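Local coordinates for GPI-anchored protein LLG1 (Arabidopsis thaliana, PDB 6A5D) that probably acts as a GPI-anchored cell-surface component of the heterotypic receptor complex that perceives RALF peptides in plants, at residues Pro27-Phe30 against Glu31-Asn34; Lys46-Pro49 against Lys50-Cys53; Ala75-Met78 against Phe79-Asn83. All blocks are in the same frame, centred on the assembly; numbering follows the deposited sequence.

Interaction 1: residues Pro27-Phe30 against Glu31-Asn34. With NAG (2-acetamido-2-deoxy-beta-D-glucopyranose), chain C.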
ATOM      1  N   PRO A  27      11.061  11.174  -0.439  1.00 14.08           N
ATOM      2  CA  PRO A  27      12.093  10.995  -1.473  1.00 13.22           C
ATOM      3  C   PRO A  27      11.797   9.894  -2.481  1.00 14.41           C
ATOM      4  O   PRO A  27      12.483   9.833  -3.512  1.00 16.18           O
ATOM      5  CB  PRO A  27      13.348  10.667  -0.659  1.00 14.70           C
ATOM      6  CG  PRO A  27      12.831  10.027   0.575  1.00 16.64           C
ATOM      7  CD  PRO A  27      11.503  10.678   0.878  1.00 14.11           C
ATOM      8  N   VAL A  28      10.831   9.017  -2.208  1.00 12.44           N
ATOM      9  CA  VAL A  28      10.392   7.997  -3.161  1.00 12.42           C
ATOM     10  C   VAL A  28       9.392   8.613  -4.125  1.00 13.60           C
ATOM     11  O   VAL A  28       8.421   9.254  -3.711  1.00 15.74           O
ATOM     12  CB  VAL A  28       9.778   6.792  -2.422  1.00 11.08           C
ATOM     13  CG1 VAL A  28       9.221   5.750  -3.415  1.00 12.26           C
ATOM     14  CG2 VAL A  28      10.800   6.164  -1.473  1.00 13.16           C
ATOM     15  N   ASN A  29       9.638   8.439  -5.421  1.00 12.24           N
ATOM     16  CA  ASN A  29       8.808   9.080  -6.447  1.00 12.64           C
ATOM     17  C   ASN A  29       7.599   8.205  -6.788  1.00 11.90           C
ATOM     18  O   ASN A  29       7.483   7.624  -7.870  1.00 12.76           O
ATOM     19  CB  ASN A  29       9.626   9.409  -7.687  1.00 14.82           C
ATOM     20  CG  ASN A  29       8.968  10.472  -8.549  1.00 15.50           C
ATOM     21  OD1 ASN A  29       7.795  10.821  -8.356  1.00 17.10           O
ATOM     22  ND2 ASN A  29       9.717  10.984  -9.520  1.00 20.55           N
ATOM     23  N   PHE A  30       6.665   8.150  -5.836  1.00 10.74           N
ATOM     24  CA  PHE A  30       5.486   7.310  -6.006  1.00 12.97           C
ATOM     25  C   PHE A  30       4.691   7.683  -7.247  1.00 11.05           C
ATOM     26  O   PHE A  30       4.093   6.802  -7.877  1.00 10.57           O
ATOM     27  CB  PHE A  30       4.612   7.379  -4.754  1.00 11.73           C
ATOM     28  CG  PHE A  30       5.145   6.568  -3.614  1.00  9.60           C
ATOM     29  CD1 PHE A  30       5.074   5.199  -3.668  1.00 10.69           C
ATOM     30  CD2 PHE A  30       5.688   7.170  -2.478  1.00 11.91           C
ATOM     31  CE1 PHE A  30       5.556   4.414  -2.633  1.00 10.66           C
ATOM     32  CE2 PHE A  30       6.168   6.400  -1.439  1.00 10.11           C
ATOM     33  CZ  PHE A  30       6.101   5.017  -1.509  1.00  8.78           C
ATOM     34  N   GLU A  31       4.717   8.961  -7.643  1.00 10.72           N
ATOM     35  CA  GLU A  31       3.934   9.400  -8.794  1.00 14.89           C
ATOM     36  C   GLU A  31       4.222   8.569 -10.038  1.00 14.56           C
ATOM     37  O   GLU A  31       3.306   8.257 -10.811  1.00 12.60           O
ATOM     38  CB  GLU A  31       4.198  10.874  -9.091  1.00 15.45           C
ATOM     39  CG  GLU A  31       3.342  11.352 -10.264  1.00 17.62           C
ATOM     40  CD  GLU A  31       3.502  12.817 -10.583  1.00 21.87           C
ATOM     41  OE1 GLU A  31       4.266  13.507  -9.883  1.00 20.94           O
ATOM     42  OE2 GLU A  31       2.816  13.278 -11.530  1.00 24.34           O
ATOM     43  N   PHE A  32       5.476   8.176 -10.231  1.00 14.96           N
ATOM     44  CA  PHE A  32       5.907   7.549 -11.471  1.00 12.08           C
ATOM     45  C   PHE A  32       6.276   6.082 -11.330  1.00 14.33           C
ATOM     46  O   PHE A  32       6.866   5.502 -12.249  1.00 12.73           O
ATOM     47  CB  PHE A  32       7.020   8.363 -12.137  1.00 17.53           C
ATOM     48  CG  PHE A  32       6.534   9.665 -12.687  1.00 18.56           C
ATOM     49  CD1 PHE A  32       5.741   9.684 -13.824  1.00 20.65           C
ATOM     50  CD2 PHE A  32       6.813  10.860 -12.046  1.00 18.67           C
ATOM     51  CE1 PHE A  32       5.271  10.876 -14.336  1.00 22.90           C
ATOM     52  CE2 PHE A  32       6.336  12.061 -12.559  1.00 20.16           C
ATOM     53  CZ  PHE A  32       5.568  12.062 -13.703  1.00 21.02           C
ATOM     54  N   MET A  33       5.934   5.463 -10.211  1.00 12.93           N
ATOM     55  CA  MET A  33       6.194   4.048 -10.035  1.00 13.27           C
ATOM     56  C   MET A  33       5.188   3.226 -10.823  1.00 11.80           C
ATOM     57  O   MET A  33       4.208   3.735 -11.384  1.00 11.89           O
ATOM     58  CB  MET A  33       6.153   3.674  -8.556  1.00 12.12           C
ATOM     59  CG  MET A  33       7.339   4.262  -7.830  1.00  9.92           C
ATOM     60  SD  MET A  33       7.375   3.938  -6.050  1.00 34.70           S
ATOM     61  CE  MET A  33       7.479   2.142  -6.017  1.00 12.16           C
ATOM     62  N   ASN A  34       5.447   1.933 -10.865  1.00  9.85           N
ATOM     63  CA  ASN A  34       4.639   1.008 -11.636  1.00 11.89           C
ATOM     64  C   ASN A  34       3.718   0.263 -10.684  1.00 11.49           C
ATOM     65  O   ASN A  34       4.185  -0.489  -9.828  1.00 12.17           O
ATOM     66  CB  ASN A  34       5.539   0.048 -12.414  1.00 12.36           C
ATOM     67  CG  ASN A  34       4.760  -0.782 -13.408  1.00 13.53           C
ATOM     68  OD1 ASN A  34       3.672  -1.244 -13.105  1.00 12.75           O
ATOM     69  ND2 ASN A  34       5.304  -0.963 -14.605  1.00 13.97           N
TER
HETATM   70  C1  NAG C   1       4.598  -1.716 -15.617  1.00 14.34           C
HETATM   71  C2  NAG C   1       4.873  -1.085 -17.002  1.00 14.35           C
HETATM   72  C3  NAG C   1       4.293  -1.950 -18.127  1.00 15.09           C
HETATM   73  C4  NAG C   1       4.674  -3.413 -17.958  1.00 13.43           C
HETATM   74  C5  NAG C   1       4.286  -3.870 -16.564  1.00 13.10           C
HETATM   75  C6  NAG C   1       4.643  -5.313 -16.317  1.00 11.98           C
HETATM   76  C7  NAG C   1       5.009   1.381 -17.164  1.00 19.78           C
HETATM   77  C8  NAG C   1       4.205   2.641 -17.275  1.00 24.03           C
HETATM   78  N2  NAG C   1       4.300   0.251 -17.076  1.00 16.05           N
HETATM   79  O3  NAG C   1       4.789  -1.467 -19.372  1.00 14.18           O
HETATM   80  O4  NAG C   1       4.033  -4.219 -18.941  1.00 16.48           O
HETATM   81  O5  NAG C   1       5.014  -3.085 -15.613  1.00 12.43           O
HETATM   82  O6  NAG C   1       4.182  -5.742 -15.047  1.00 14.20           O
HETATM   83  O7  NAG C   1       6.240   1.391 -17.148  1.00 23.58           O
HETATM   84  O   HOH W   1       5.591  11.293  -6.074  1.00 16.61           O
HETATM   85  O   HOH W   2       6.899  13.240  -9.028  1.00 23.35           O
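The ring of Phe-30 receives the sulfur of Met-33 obliquely: SD lies 4.3 Å from the ring centroid and 44° off its normal, the geometry of a Met-aromatic contact. On that same side Val-28 CG1 sits over the ring centre, 3.6 Å above the plane, so the methyl and the sulfur lie against each other as well as against the aromatic carbons. The Phe-32 ring is approached differently. Asn-29 OD1 is at its edge, near its plane and 3.8 Å from Phe-32 CD2, with the amide turned 89° to the ring, while Glu-31 CG lies over one face toward the rim. The backbone explains why these groups meet. An inverse gamma turn centred on Asn-29, with only a weak closing bond, leads into a single turn of 3-10 character in which Phe-32 N donates to Asn-29 O (3.1 Å) and Met-33 N to Phe-30 O (3.3 Å). With CG anti to its carbonyl carbon (chi1 -70°) and the next bond extended, Met-33 brings SD back alongside Phe-30. On the polar side, Asn-29 OD1 accepts from two waters. One, 2.7 Å from Asn-29 OD1, also donates to Glu-31 OE1, and the other accepts from Glu-31 N; the carboxylate and the start of the 3-10 turn are thus linked to one amide oxygen. Beyond the contact, Phe-30 packs on Phe-59 of helix 49-60, and Glu-31 O is hydrogen-bonded to Tyr-85 OH. At the far end, Asn-34 ND2 is joined covalently to C1 of the N-acetylglucosamine (1.4 Å), while Asn-34 OD1 is hydrogen-bonded to Thr-36 N.

Interaction 2: residues Lys46-Pro49 against Lys50-Cys53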
ATOM      1  N   LYS A  46     -15.688  -6.621  -6.508  1.00 16.30           N
ATOM      2  CA  LYS A  46     -15.483  -7.633  -5.466  1.00 16.38           C
ATOM      3  C   LYS A  46     -13.992  -7.942  -5.336  1.00 16.11           C
ATOM      4  O   LYS A  46     -13.490  -8.979  -5.775  1.00 16.56           O
ATOM      5  CB  LYS A  46     -16.321  -8.875  -5.740  1.00 19.76           C
ATOM      6  CG  LYS A  46     -17.808  -8.644  -5.544  1.00 20.92           C
ATOM      7  CD  LYS A  46     -18.582  -9.940  -5.639  1.00 26.63           C
ATOM      8  CE  LYS A  46     -20.036  -9.712  -5.310  1.00 26.60           C
ATOM      9  NZ  LYS A  46     -20.142  -8.964  -4.033  1.00 29.29           N
ATOM     10  N   TYR A  47     -13.277  -6.996  -4.741  1.00 14.14           N
ATOM     11  CA  TYR A  47     -11.835  -7.115  -4.581  1.00 13.82           C
ATOM     12  C   TYR A  47     -11.484  -8.333  -3.723  1.00 14.75           C
ATOM     13  O   TYR A  47     -12.031  -8.492  -2.627  1.00 15.00           O
ATOM     14  CB  TYR A  47     -11.288  -5.862  -3.905  1.00 12.34           C
ATOM     15  CG  TYR A  47     -11.598  -4.560  -4.613  1.00 12.20           C
ATOM     16  CD1 TYR A  47     -10.920  -4.188  -5.758  1.00 11.45           C
ATOM     17  CD2 TYR A  47     -12.528  -3.666  -4.089  1.00 13.13           C
ATOM     18  CE1 TYR A  47     -11.186  -2.982  -6.387  1.00 12.86           C
ATOM     19  CE2 TYR A  47     -12.793  -2.464  -4.709  1.00 13.01           C
ATOM     20  CZ  TYR A  47     -12.117  -2.125  -5.859  1.00 12.90           C
ATOM     21  OH  TYR A  47     -12.380  -0.929  -6.488  1.00 10.65           O
ATOM     22  N   PRO A  48     -10.632  -9.231  -4.201  1.00 11.97           N
ATOM     23  CA  PRO A  48     -10.239 -10.403  -3.386  1.00 12.32           C
ATOM     24  C   PRO A  48      -9.336  -9.982  -2.237  1.00 11.59           C
ATOM     25  O   PRO A  48      -8.218  -9.506  -2.467  1.00 12.31           O
ATOM     26  CB  PRO A  48      -9.462 -11.265  -4.394  1.00 13.62           C
ATOM     27  CG  PRO A  48      -8.939 -10.266  -5.405  1.00 13.67           C
ATOM     28  CD  PRO A  48     -10.002  -9.220  -5.532  1.00 12.35           C
ATOM     29  N   PRO A  49      -9.755 -10.174  -0.984  1.00  9.35           N
ATOM     30  CA  PRO A  49      -8.987  -9.594   0.144  1.00 10.94           C
ATOM     31  C   PRO A  49      -7.554 -10.093   0.268  1.00 11.22           C
ATOM     32  O   PRO A  49      -6.637  -9.285   0.473  1.00 11.85           O
ATOM     33  CB  PRO A  49      -9.850  -9.904   1.375  1.00 10.65           C
ATOM     34  CG  PRO A  49     -10.686 -11.085   0.946  1.00 11.08           C
ATOM     35  CD  PRO A  49     -10.951 -10.902  -0.526  1.00 13.27           C
ATOM     36  N   LYS A  50      -7.338 -11.408   0.213  1.00 11.45           N
ATOM     37  CA  LYS A  50      -5.991 -11.930   0.410  1.00 12.59           C
ATOM     38  C   LYS A  50      -5.080 -11.565  -0.758  1.00 10.15           C
ATOM     39  O   LYS A  50      -3.935 -11.133  -0.554  1.00 11.92           O
ATOM     40  CB  LYS A  50      -6.032 -13.444   0.617  1.00 17.69           C
ATOM     41  CG  LYS A  50      -4.656 -14.056   0.865  1.00 21.19           C
ATOM     42  CD  LYS A  50      -4.746 -15.497   1.353  1.00 28.04           C
ATOM     43  CE  LYS A  50      -5.586 -15.614   2.619  1.00 29.94           C
ATOM     44  NZ  LYS A  50      -5.098 -16.700   3.522  1.00 36.72           N
ATOM     45  N   GLU A  51      -5.566 -11.715  -1.990  1.00 12.05           N
ATOM     46  CA  GLU A  51      -4.744 -11.361  -3.146  1.00 12.24           C
ATOM     47  C   GLU A  51      -4.455  -9.865  -3.194  1.00 10.71           C
ATOM     48  O   GLU A  51      -3.344  -9.453  -3.531  1.00 12.49           O
ATOM     49  CB  GLU A  51      -5.410 -11.820  -4.451  1.00 15.41           C
ATOM     50  CG  GLU A  51      -5.407 -13.321  -4.691  1.00 19.25           C
ATOM     51  CD  GLU A  51      -6.290 -14.081  -3.724  1.00 24.22           C
ATOM     52  OE1 GLU A  51      -5.960 -15.235  -3.403  1.00 32.76           O
ATOM     53  OE2 GLU A  51      -7.289 -13.505  -3.273  1.00 23.48           O
ATOM     54  N   CYS A  52      -5.425  -9.043  -2.792  1.00 10.01           N
ATOM     55  CA  CYS A  52      -5.215  -7.602  -2.785  1.00  9.77           C
ATOM     56  C   CYS A  52      -4.205  -7.205  -1.726  1.00 10.31           C
ATOM     57  O   CYS A  52      -3.308  -6.400  -1.995  1.00  9.66           O
ATOM     58  CB  CYS A  52      -6.544  -6.878  -2.572  1.00  6.66           C
ATOM     59  SG  CYS A  52      -7.678  -6.921  -4.006  1.00 21.17           S
ATOM     60  N   CYS A  53      -4.332  -7.751  -0.512  1.00  8.41           N
ATOM     61  CA  CYS A  53      -3.355  -7.466   0.530  1.00 10.15           C
ATOM     62  C   CYS A  53      -1.963  -7.925   0.119  1.00  9.48           C
ATOM     63  O   CYS A  53      -0.987  -7.191   0.302  1.00  8.38           O
ATOM     64  CB  CYS A  53      -3.777  -8.120   1.841  1.00  7.38           C
ATOM     65  SG  CYS A  53      -2.572  -7.867   3.134  1.00 16.72           S
TER
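Cys-52 and Pro-48 form the tight part of this contact, at the start of helix 49-60. Cys-52 SG lies 3.6 Å from Pro-48 CD and 3.8 Å from Tyr-47 CB, so the sulfur is set against the pyrrolidine ring and the root of the tyrosine. The position follows from the first torsion: SG is anti to the carbonyl carbon (chi1 -72°), which turns it back toward the residues before the helix. In the backbone, Cys-52 N donates to Pro-48 O at 2.8 Å. Pro-48 is the N-cap residue, and Cys-53 N makes the next bond, to Pro-49 O (2.9 Å). Pro-49 opens the helix proper; its lack of an N-H costs nothing there, because first-turn amides have no preceding helical carbonyl to bind. The other side is looser and faces solvent. Glu-51 crosses Pro-48 at about a right angle, and its bend at chi2 (68°) sets OE2 3.3 Å from Pro-48 CB, a contact with carbon and no polar bond. Lys-50 meets the preceding segment through its CB, the rest of its chain leading away. The buried edge is fixed covalently: Cys-52 is disulfide-bonded to Cys-42 and Cys-53 to Cys-97, and Tyr-47 and Cys-52 both pack on helix 92-99, so this helix start is held between the preceding loop and that helix.

Interaction 3: residues Ala75-Met78 against Phe79-Asn83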
ATOM      1  N   ALA A  75       3.718   7.978   3.264  1.00 12.25           N
ATOM      2  CA  ALA A  75       2.554   7.097   3.343  1.00 11.79           C
ATOM      3  C   ALA A  75       1.332   7.714   2.668  1.00 12.20           C
ATOM      4  O   ALA A  75       0.674   7.068   1.841  1.00 14.24           O
ATOM      5  CB  ALA A  75       2.262   6.729   4.794  1.00 12.49           C
ATOM      6  N   THR A  76       1.005   8.965   3.005  1.00 11.56           N
ATOM      7  CA  THR A  76      -0.160   9.597   2.379  1.00 13.95           C
ATOM      8  C   THR A  76       0.020   9.734   0.868  1.00 14.20           C
ATOM      9  O   THR A  76      -0.933   9.553   0.102  1.00 13.55           O
ATOM     10  CB  THR A  76      -0.492  10.943   3.037  1.00 15.33           C
ATOM     11  OG1 THR A  76       0.620  11.838   2.920  1.00 19.49           O
ATOM     12  CG2 THR A  76      -0.844  10.763   4.505  1.00 16.97           C
ATOM     13  N   THR A  77       1.238  10.040   0.415  1.00 11.51           N
ATOM     14  CA  THR A  77       1.491  10.131  -1.020  1.00 12.05           C
ATOM     15  C   THR A  77       1.294   8.781  -1.701  1.00 11.17           C
ATOM     16  O   THR A  77       0.651   8.694  -2.750  1.00 13.19           O
ATOM     17  CB  THR A  77       2.884  10.699  -1.314  1.00 14.51           C
ATOM     18  OG1 THR A  77       2.999  12.021  -0.768  1.00 15.83           O
ATOM     19  CG2 THR A  77       3.114  10.777  -2.822  1.00 16.33           C
ATOM     20  N   MET A  78       1.831   7.708  -1.114  1.00 10.66           N
ATOM     21  CA  MET A  78       1.676   6.389  -1.714  1.00 11.87           C
ATOM     22  C   MET A  78       0.211   6.004  -1.841  1.00 11.40           C
ATOM     23  O   MET A  78      -0.235   5.554  -2.902  1.00 12.66           O
ATOM     24  CB  MET A  78       2.412   5.330  -0.903  1.00 11.50           C
ATOM     25  CG  MET A  78       2.189   3.963  -1.509  1.00 10.00           C
ATOM     26  SD  MET A  78       2.827   2.615  -0.499  1.00 19.44           S
ATOM     27  CE  MET A  78       1.761   2.700   0.936  1.00 11.68           C
ATOM     28  N   PHE A  79      -0.543   6.143  -0.755  1.00 10.99           N
ATOM     29  CA  PHE A  79      -1.955   5.779  -0.811  1.00 12.43           C
ATOM     30  C   PHE A  79      -2.710   6.639  -1.824  1.00 11.75           C
ATOM     31  O   PHE A  79      -3.604   6.148  -2.531  1.00 15.17           O
ATOM     32  CB  PHE A  79      -2.578   5.870   0.581  1.00 13.02           C
ATOM     33  CG  PHE A  79      -2.229   4.706   1.474  1.00 12.12           C
ATOM     34  CD1 PHE A  79      -2.659   3.424   1.152  1.00 12.95           C
ATOM     35  CD2 PHE A  79      -1.521   4.899   2.652  1.00 12.96           C
ATOM     36  CE1 PHE A  79      -2.371   2.341   1.977  1.00 15.38           C
ATOM     37  CE2 PHE A  79      -1.214   3.819   3.487  1.00 14.87           C
ATOM     38  CZ  PHE A  79      -1.640   2.536   3.148  1.00 15.62           C
ATOM     39  N   SER A  80      -2.344   7.915  -1.944  1.00 11.34           N
ATOM     40  CA  SER A  80      -3.034   8.773  -2.903  1.00 11.46           C
ATOM     41  C   SER A  80      -2.844   8.266  -4.328  1.00 13.66           C
ATOM     42  O   SER A  80      -3.798   8.246  -5.115  1.00 12.99           O
ATOM     43  CB  SER A  80      -2.588  10.225  -2.748  1.00 15.50           C
ATOM     44  OG  SER A  80      -1.323  10.443  -3.338  1.00 22.59           O
ATOM     45  N   TYR A  81      -1.646   7.776  -4.660  1.00 12.02           N
ATOM     46  CA  TYR A  81      -1.410   7.289  -6.014  1.00 11.71           C
ATOM     47  C   TYR A  81      -1.946   5.882  -6.233  1.00 11.15           C
ATOM     48  O   TYR A  81      -2.473   5.586  -7.313  1.00 14.21           O
ATOM     49  CB  TYR A  81       0.072   7.369  -6.392  1.00 11.51           C
ATOM     50  CG  TYR A  81       0.477   8.765  -6.759  1.00 12.39           C
ATOM     51  CD1 TYR A  81      -0.048   9.374  -7.897  1.00 13.61           C
ATOM     52  CD2 TYR A  81       1.349   9.496  -5.960  1.00 13.46           C
ATOM     53  CE1 TYR A  81       0.291  10.667  -8.225  1.00 15.24           C
ATOM     54  CE2 TYR A  81       1.686  10.799  -6.286  1.00 14.02           C
ATOM     55  CZ  TYR A  81       1.153  11.372  -7.422  1.00 16.73           C
ATOM     56  OH  TYR A  81       1.486  12.663  -7.780  1.00 18.68           O
ATOM     57  N   ILE A  82      -1.840   5.000  -5.237  1.00 10.19           N
ATOM     58  CA  ILE A  82      -2.482   3.695  -5.363  1.00 10.16           C
ATOM     59  C   ILE A  82      -3.953   3.874  -5.689  1.00 11.27           C
ATOM     60  O   ILE A  82      -4.482   3.273  -6.632  1.00 10.92           O
ATOM     61  CB  ILE A  82      -2.334   2.900  -4.059  1.00 10.76           C
ATOM     62  CG1 ILE A  82      -0.879   2.509  -3.842  1.00 10.05           C
ATOM     63  CG2 ILE A  82      -3.277   1.699  -4.074  1.00 10.65           C
ATOM     64  CD1 ILE A  82      -0.630   1.824  -2.498  1.00 11.39           C
ATOM     65  N   ASN A  83      -4.617   4.738  -4.931  1.00 13.03           N
ATOM     66  CA  ASN A  83      -6.058   4.858  -5.062  1.00 12.26           C
ATOM     67  C   ASN A  83      -6.437   5.571  -6.349  1.00 13.40           C
ATOM     68  O   ASN A  83      -7.468   5.248  -6.954  1.00 13.42           O
ATOM     69  CB  ASN A  83      -6.603   5.589  -3.844  1.00 12.57           C
ATOM     70  CG  ASN A  83      -6.372   4.819  -2.551  1.00 12.97           C
ATOM     71  OD1 ASN A  83      -6.112   3.614  -2.569  1.00 13.55           O
ATOM     72  ND2 ASN A  83      -6.468   5.515  -1.428  1.00 13.94           N
TER
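This is a local contact within helix 74-86, in which Met-78 meets its neighbour Phe-79 and, one turn on, Ile-82, while Thr-77 meets Tyr-81. The CE methyl of Met-78 stands 4.0 Å from the Phe-79 ring centroid and 11° off its normal, a CH-pi contact over one face. A bend at chi3 (67°) in an otherwise extended chain swings CE there, while CG lies 3.7 Å from Ile-82 CD1. Phe-79 CD2 also comes within 3.2 Å of Ala-75 O, the carbonyl that accepts a nearly straight bond from Phe-79 N. With an alanine in place of Phe-79, the CE methyl of Met-78 would probably lose the ring face it rests on, and a gap would open beside it. Thr-77 CG2 runs alongside Tyr-81, 3.7 Å from CE2, and Thr-77 OG1 is hydrogen-bonded back to Asp-73 O. Thr-77 O takes two bonds on the same face of its plane, from Tyr-81 N and from Ser-80 OG (2.7 Å). The serine hydroxyl reaches it because OG sits between the backbone N and carbonyl carbon (chi1 77°), folding back over the previous turn. With Met-78 and Ile-82 packed on helix 49-60, Ser-80 and Thr-76 exposed, and i to i+4 bonds running throughout, the arrangement is that of an amphipathic alpha-helix in a small helical domain.

The three contacts follow one another along the chain, each within a continuous run of residues, and none nests in or crosses another. Interaction 1 forms a turn in the loop before helix 36-39; interaction 2 closes the first turn of helix 49-60; interaction 3 spans turns within helix 74-86. Interactions 1 and 3 touch: Phe-30 CE1 lies 3.6 Å from Met-78 CG, and Glu-31 CG lies 3.4 Å from Tyr-81 OH, which packs the N-terminal loop onto helix 74-86. Interaction 2 stands on the opposite side of the chain's centre from interaction 1, their centres 23 Å apart. Helix 49-60 relates all three, since its later residue Phe-59 meets Phe-30, Met-33 and Met-78.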